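Local coordinates for dienelactone hydrolase (Anabaena variabilis, PDB 2O2G), which is a predicted alpha/beta hydrolase of the dienelactone hydrolase family, probably cleaving ester-type bonds, although its natural substrate is not established, at residues Ala66-Asp71 / Asp103-Asn108; Ser96-Ala101 / Leu129-Glu134. All coordinates share one frame; numbering follows the deposited sequence.

Interaction 1: Ala66-Asp71 / Asp103-Asn108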
# COMPACT_ATOMS: atom_id res chain seq x y z
N ALA A 66 -6.37 3.10 11.24
CA ALA A 66 -6.74 4.19 10.36
C ALA A 66 -6.33 3.80 8.97
O ALA A 66 -5.42 2.97 8.81
CB ALA A 66 -6.02 5.48 10.74
N THR A 67 -6.99 4.39 7.97
CA THR A 67 -6.64 4.13 6.55
C THR A 67 -6.71 5.40 5.68
O THR A 67 -7.54 6.28 5.92
CB THR A 67 -7.55 3.06 5.90
OG1 THR A 67 -8.92 3.52 5.86
CG2 THR A 67 -7.47 1.75 6.68
N LEU A 68 -5.82 5.48 4.70
CA LEU A 68 -5.85 6.53 3.66
C LEU A 68 -5.75 5.85 2.29
O LEU A 68 -4.74 5.27 1.95
CB LEU A 68 -4.72 7.54 3.81
CG LEU A 68 -4.65 8.61 2.72
CD1 LEU A 68 -5.97 9.40 2.64
CD2 LEU A 68 -3.44 9.51 2.95
N LEU A 69 -6.87 5.85 1.58
CA LEU A 69 -6.97 5.34 0.23
C LEU A 69 -6.81 6.58 -0.61
O LEU A 69 -7.59 7.51 -0.49
CB LEU A 69 -8.34 4.71 0.04
CG LEU A 69 -8.50 3.37 0.78
CD1 LEU A 69 -9.95 3.13 1.09
CD2 LEU A 69 -7.92 2.26 -0.03
N ILE A 70 -5.78 6.59 -1.45
CA ILE A 70 -5.43 7.74 -2.27
C ILE A 70 -5.30 7.46 -3.77
O ILE A 70 -5.01 6.35 -4.19
CB ILE A 70 -4.10 8.29 -1.70
CG1 ILE A 70 -3.93 9.75 -2.05
CG2 ILE A 70 -2.89 7.41 -2.07
CD1 ILE A 70 -2.94 10.40 -1.18
N ASP A 71 -5.55 8.48 -4.58
CA ASP A 71 -5.26 8.39 -5.99
C ASP A 71 -3.81 8.86 -6.09
O ASP A 71 -3.49 9.98 -5.68
CB ASP A 71 -6.17 9.31 -6.82
CG ASP A 71 -7.60 8.79 -6.94
OD1 ASP A 71 -7.82 7.56 -6.83
OD2 ASP A 71 -8.48 9.62 -7.17
N ASP A 103 4.45 12.26 3.93
CA ASP A 103 4.81 13.55 4.52
C ASP A 103 3.56 14.35 4.93
O ASP A 103 3.54 14.98 6.00
CB ASP A 103 5.68 14.35 3.54
CG ASP A 103 7.05 13.70 3.32
OD1 ASP A 103 7.43 12.80 4.10
OD2 ASP A 103 7.78 14.14 2.37
N TRP A 104 2.52 14.27 4.11
CA TRP A 104 1.25 14.97 4.42
C TRP A 104 0.66 14.41 5.71
O TRP A 104 0.29 15.20 6.61
CB TRP A 104 0.27 14.80 3.28
CG TRP A 104 -1.02 15.54 3.45
CD1 TRP A 104 -1.29 16.81 3.10
CD2 TRP A 104 -2.23 14.98 3.94
NE1 TRP A 104 -2.62 17.09 3.37
CE2 TRP A 104 -3.21 15.97 3.87
CE3 TRP A 104 -2.59 13.70 4.38
CZ2 TRP A 104 -4.52 15.75 4.29
CZ3 TRP A 104 -3.91 13.47 4.79
CH2 TRP A 104 -4.84 14.49 4.75
N LEU A 105 0.63 13.09 5.83
CA LEU A 105 0.18 12.43 7.07
C LEU A 105 1.06 12.83 8.26
O LEU A 105 0.56 13.03 9.35
CB LEU A 105 0.26 10.91 6.91
CG LEU A 105 -0.78 10.29 6.00
CD1 LEU A 105 -0.52 8.80 5.81
CD2 LEU A 105 -2.16 10.60 6.58
N THR A 106 2.37 12.92 8.03
CA THR A 106 3.28 13.29 9.08
C THR A 106 3.03 14.71 9.65
O THR A 106 3.06 14.91 10.87
CB THR A 106 4.75 13.15 8.61
OG1 THR A 106 5.04 11.79 8.35
CG2 THR A 106 5.74 13.67 9.66
N HIS A 107 2.73 15.64 8.76
CA HIS A 107 2.58 17.04 9.08
C HIS A 107 1.16 17.56 9.29
O HIS A 107 0.99 18.75 9.58
CB HIS A 107 3.31 17.86 8.00
CG HIS A 107 4.79 17.61 7.97
ND1 HIS A 107 5.62 17.99 9.01
CD2 HIS A 107 5.58 17.02 7.05
CE1 HIS A 107 6.86 17.63 8.73
NE2 HIS A 107 6.86 17.03 7.55
N ASN A 108 0.16 16.68 9.18
CA ASN A 108 -1.22 17.02 9.41
C ASN A 108 -1.56 16.81 10.90
O ASN A 108 -1.38 15.71 11.41
CB ASN A 108 -2.08 16.06 8.55
CG ASN A 108 -3.57 16.30 8.68
OD1 ASN A 108 -4.03 16.92 9.63
ND2 ASN A 108 -4.34 15.75 7.75
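L68 of strand 66-70 meets the helix segment 103-108 through its CD2 methyl, which makes the closest approaches to both W104 and L105. It lies in the fork of L105, 4.0 Å from L105 CD2, and at 4.1 Å from both L105 CG and L105 CD1, so the isobutyl end of L105 cups the methyl with no single atom dominating. The two leucines cross obliquely. L68 holds CG anti to its backbone N (chi1 177°), which carries the branch off the strand toward the helix; in L105, CG stands opposite the carbonyl carbon instead (chi1 -72°) and chi2 is extended, bringing both methyls down to the sheet. The same L68 CD2 reaches the six-membered end of the W104 indole more loosely, 4.4 Å from CZ3 and obliquely to the ring. ND2 of N108, four residues on, stands 3.3 Å above one face of that indole, displaced toward its rim. Only apolar atoms meet across the two segments, burying 98 Å² with the L68 and L105 CA atoms 9.1 Å apart. V15 of strand 12-19 touches both L68 and W104, and L39 of the neighbouring parallel strand lies against L68. T67 and L69, which point to the other face of the sheet, pack on helix 51-63. Strand 66-70 is thus covered by helices on both faces, and the contact is part of the helix-on-sheet packing of the three-layer alpha/beta hydrolase fold.

Interaction 2: Ser96-Ala101 / Leu129-Glu134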
# COMPACT_ATOMS: atom_id res chain seq x y z
N SER A 96 7.19 8.57 -5.53
CA SER A 96 7.35 9.93 -5.05
C SER A 96 6.00 10.42 -4.55
O SER A 96 5.93 11.16 -3.59
CB SER A 96 7.86 10.89 -6.13
OG SER A 96 6.82 11.20 -7.06
N ARG A 97 4.93 10.02 -5.20
CA ARG A 97 3.59 10.44 -4.78
C ARG A 97 3.25 9.85 -3.44
O ARG A 97 2.70 10.52 -2.58
CB ARG A 97 2.54 10.05 -5.84
CG ARG A 97 2.76 10.77 -7.17
CD ARG A 97 2.39 12.23 -6.98
NE ARG A 97 2.70 13.04 -8.12
CZ ARG A 97 1.99 13.08 -9.23
NH1 ARG A 97 0.90 12.35 -9.36
NH2 ARG A 97 2.39 13.86 -10.20
N LEU A 98 3.63 8.61 -3.23
CA LEU A 98 3.42 7.93 -1.93
C LEU A 98 4.27 8.59 -0.82
O LEU A 98 3.78 8.81 0.28
CB LEU A 98 3.76 6.46 -2.09
CG LEU A 98 3.18 5.45 -1.11
CD1 LEU A 98 1.66 5.62 -0.97
CD2 LEU A 98 3.54 4.08 -1.64
N VAL A 99 5.51 8.95 -1.15
CA VAL A 99 6.39 9.66 -0.20
C VAL A 99 5.70 10.98 0.18
O VAL A 99 5.70 11.34 1.35
CB VAL A 99 7.80 9.93 -0.80
CG1 VAL A 99 8.62 10.92 0.03
CG2 VAL A 99 8.57 8.63 -0.98
N GLY A 100 5.17 11.69 -0.83
CA GLY A 100 4.43 12.96 -0.63
C GLY A 100 3.22 12.80 0.29
O GLY A 100 3.04 13.59 1.23
N ALA A 101 2.41 11.77 0.04
CA ALA A 101 1.28 11.45 0.93
C ALA A 101 1.70 11.09 2.36
O ALA A 101 0.98 11.38 3.32
CB ALA A 101 0.42 10.34 0.34
N LEU A 129 7.60 -0.20 -1.69
CA LEU A 129 8.93 -0.53 -1.21
C LEU A 129 9.92 0.57 -1.55
O LEU A 129 10.80 0.85 -0.75
CB LEU A 129 9.42 -1.88 -1.73
CG LEU A 129 8.56 -3.00 -1.12
CD1 LEU A 129 8.62 -4.23 -1.98
CD2 LEU A 129 8.95 -3.31 0.34
N VAL A 130 9.79 1.18 -2.73
CA VAL A 130 10.72 2.26 -3.11
C VAL A 130 10.52 3.47 -2.19
O VAL A 130 11.49 4.08 -1.73
CB VAL A 130 10.60 2.67 -4.61
CG1 VAL A 130 11.49 3.88 -4.92
CG2 VAL A 130 10.96 1.51 -5.50
N ALA A 131 9.26 3.79 -1.89
CA ALA A 131 8.94 4.87 -0.97
C ALA A 131 9.43 4.60 0.48
O ALA A 131 9.95 5.50 1.14
CB ALA A 131 7.42 5.12 -0.97
N ALA A 132 9.25 3.37 0.96
CA ALA A 132 9.65 2.98 2.30
C ALA A 132 11.16 3.17 2.52
O ALA A 132 11.58 3.61 3.59
CB ALA A 132 9.23 1.52 2.56
N ALA A 133 11.95 2.85 1.50
CA ALA A 133 13.40 3.04 1.54
C ALA A 133 13.78 4.52 1.64
O ALA A 133 14.85 4.83 2.15
CB ALA A 133 14.02 2.43 0.35
N GLU A 134 12.91 5.41 1.13
CA GLU A 134 13.08 6.88 1.24
C GLU A 134 12.62 7.50 2.58
O GLU A 134 12.96 8.65 2.85
CB GLU A 134 12.30 7.63 0.14
CG GLU A 134 12.68 7.30 -1.25
CD GLU A 134 14.10 7.60 -1.53
OE1 GLU A 134 14.54 8.73 -1.20
OE2 GLU A 134 14.79 6.70 -2.07
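NH1 of R97 is gripped by two acceptors, a salt bridge to OE1 of E77 and a hydrogen bond to the carbonyl oxygen of L72, and so R97 is tied down on the flank of its helix turned from 129-134, while its neighbours L98 and V99 meet A131. That meeting is wholly apolar. The single methyl of A131 is received between the two consecutive side chains: V99 CG2 comes within 3.7 Å of A131 CB, and L98 CB approaches the same A131 CB at 4.1 Å, as does L98 CD2 farther along its branch. V99 CG2 also presses on the backbone, 3.8 Å from A131 CA. The valine is set with CG1 anti to the backbone N (chi1 168°), which leaves CG2 beside that N and directed at the other helix. One turn after A131, E134 CB leans on V99 CG2 at 4.0 Å, but its chain bends at chi2 (-60°) and leads the exposed carboxylate away from the other helix. Because the residue at the crossing is alanine, the backbones come close: the CA atoms of V99 and A131 are 5.5 Å apart and the local axes pass at 8.6 Å, with a crossing angle of -50°. The contact buries 159 Å². Beneath it runs the central sheet. Y118 of strand 115-121 touches L98 and A131 from below and also reaches A132, while L98 extends further to L39 and A41 of strand 36-41. Helices 91-107 and 123-134 therefore lie side by side on one face of the sheet, over adjoining parallel strands.

Helix 91-107 is common to both contacts: its last turn rests on strand 66-70 in interaction 1, and an earlier turn packs against helix 123-134 in interaction 2. The centres of the two contacts are about 12 Å apart, and their segments touch where I70 CD1 lies 3.7 Å from A101 CB. L39 of strand 36-41 joins them too, touching L68 and I70 of the strand and L98 and A101 of the helix. Helix 123-134 follows a probable nucleophile elbow carrying S122, which with H199 and D171 has the geometry of a catalytic triad. The L98 side chain lies near that elbow without touching it; interaction 1 is packing toward the N-terminal strands.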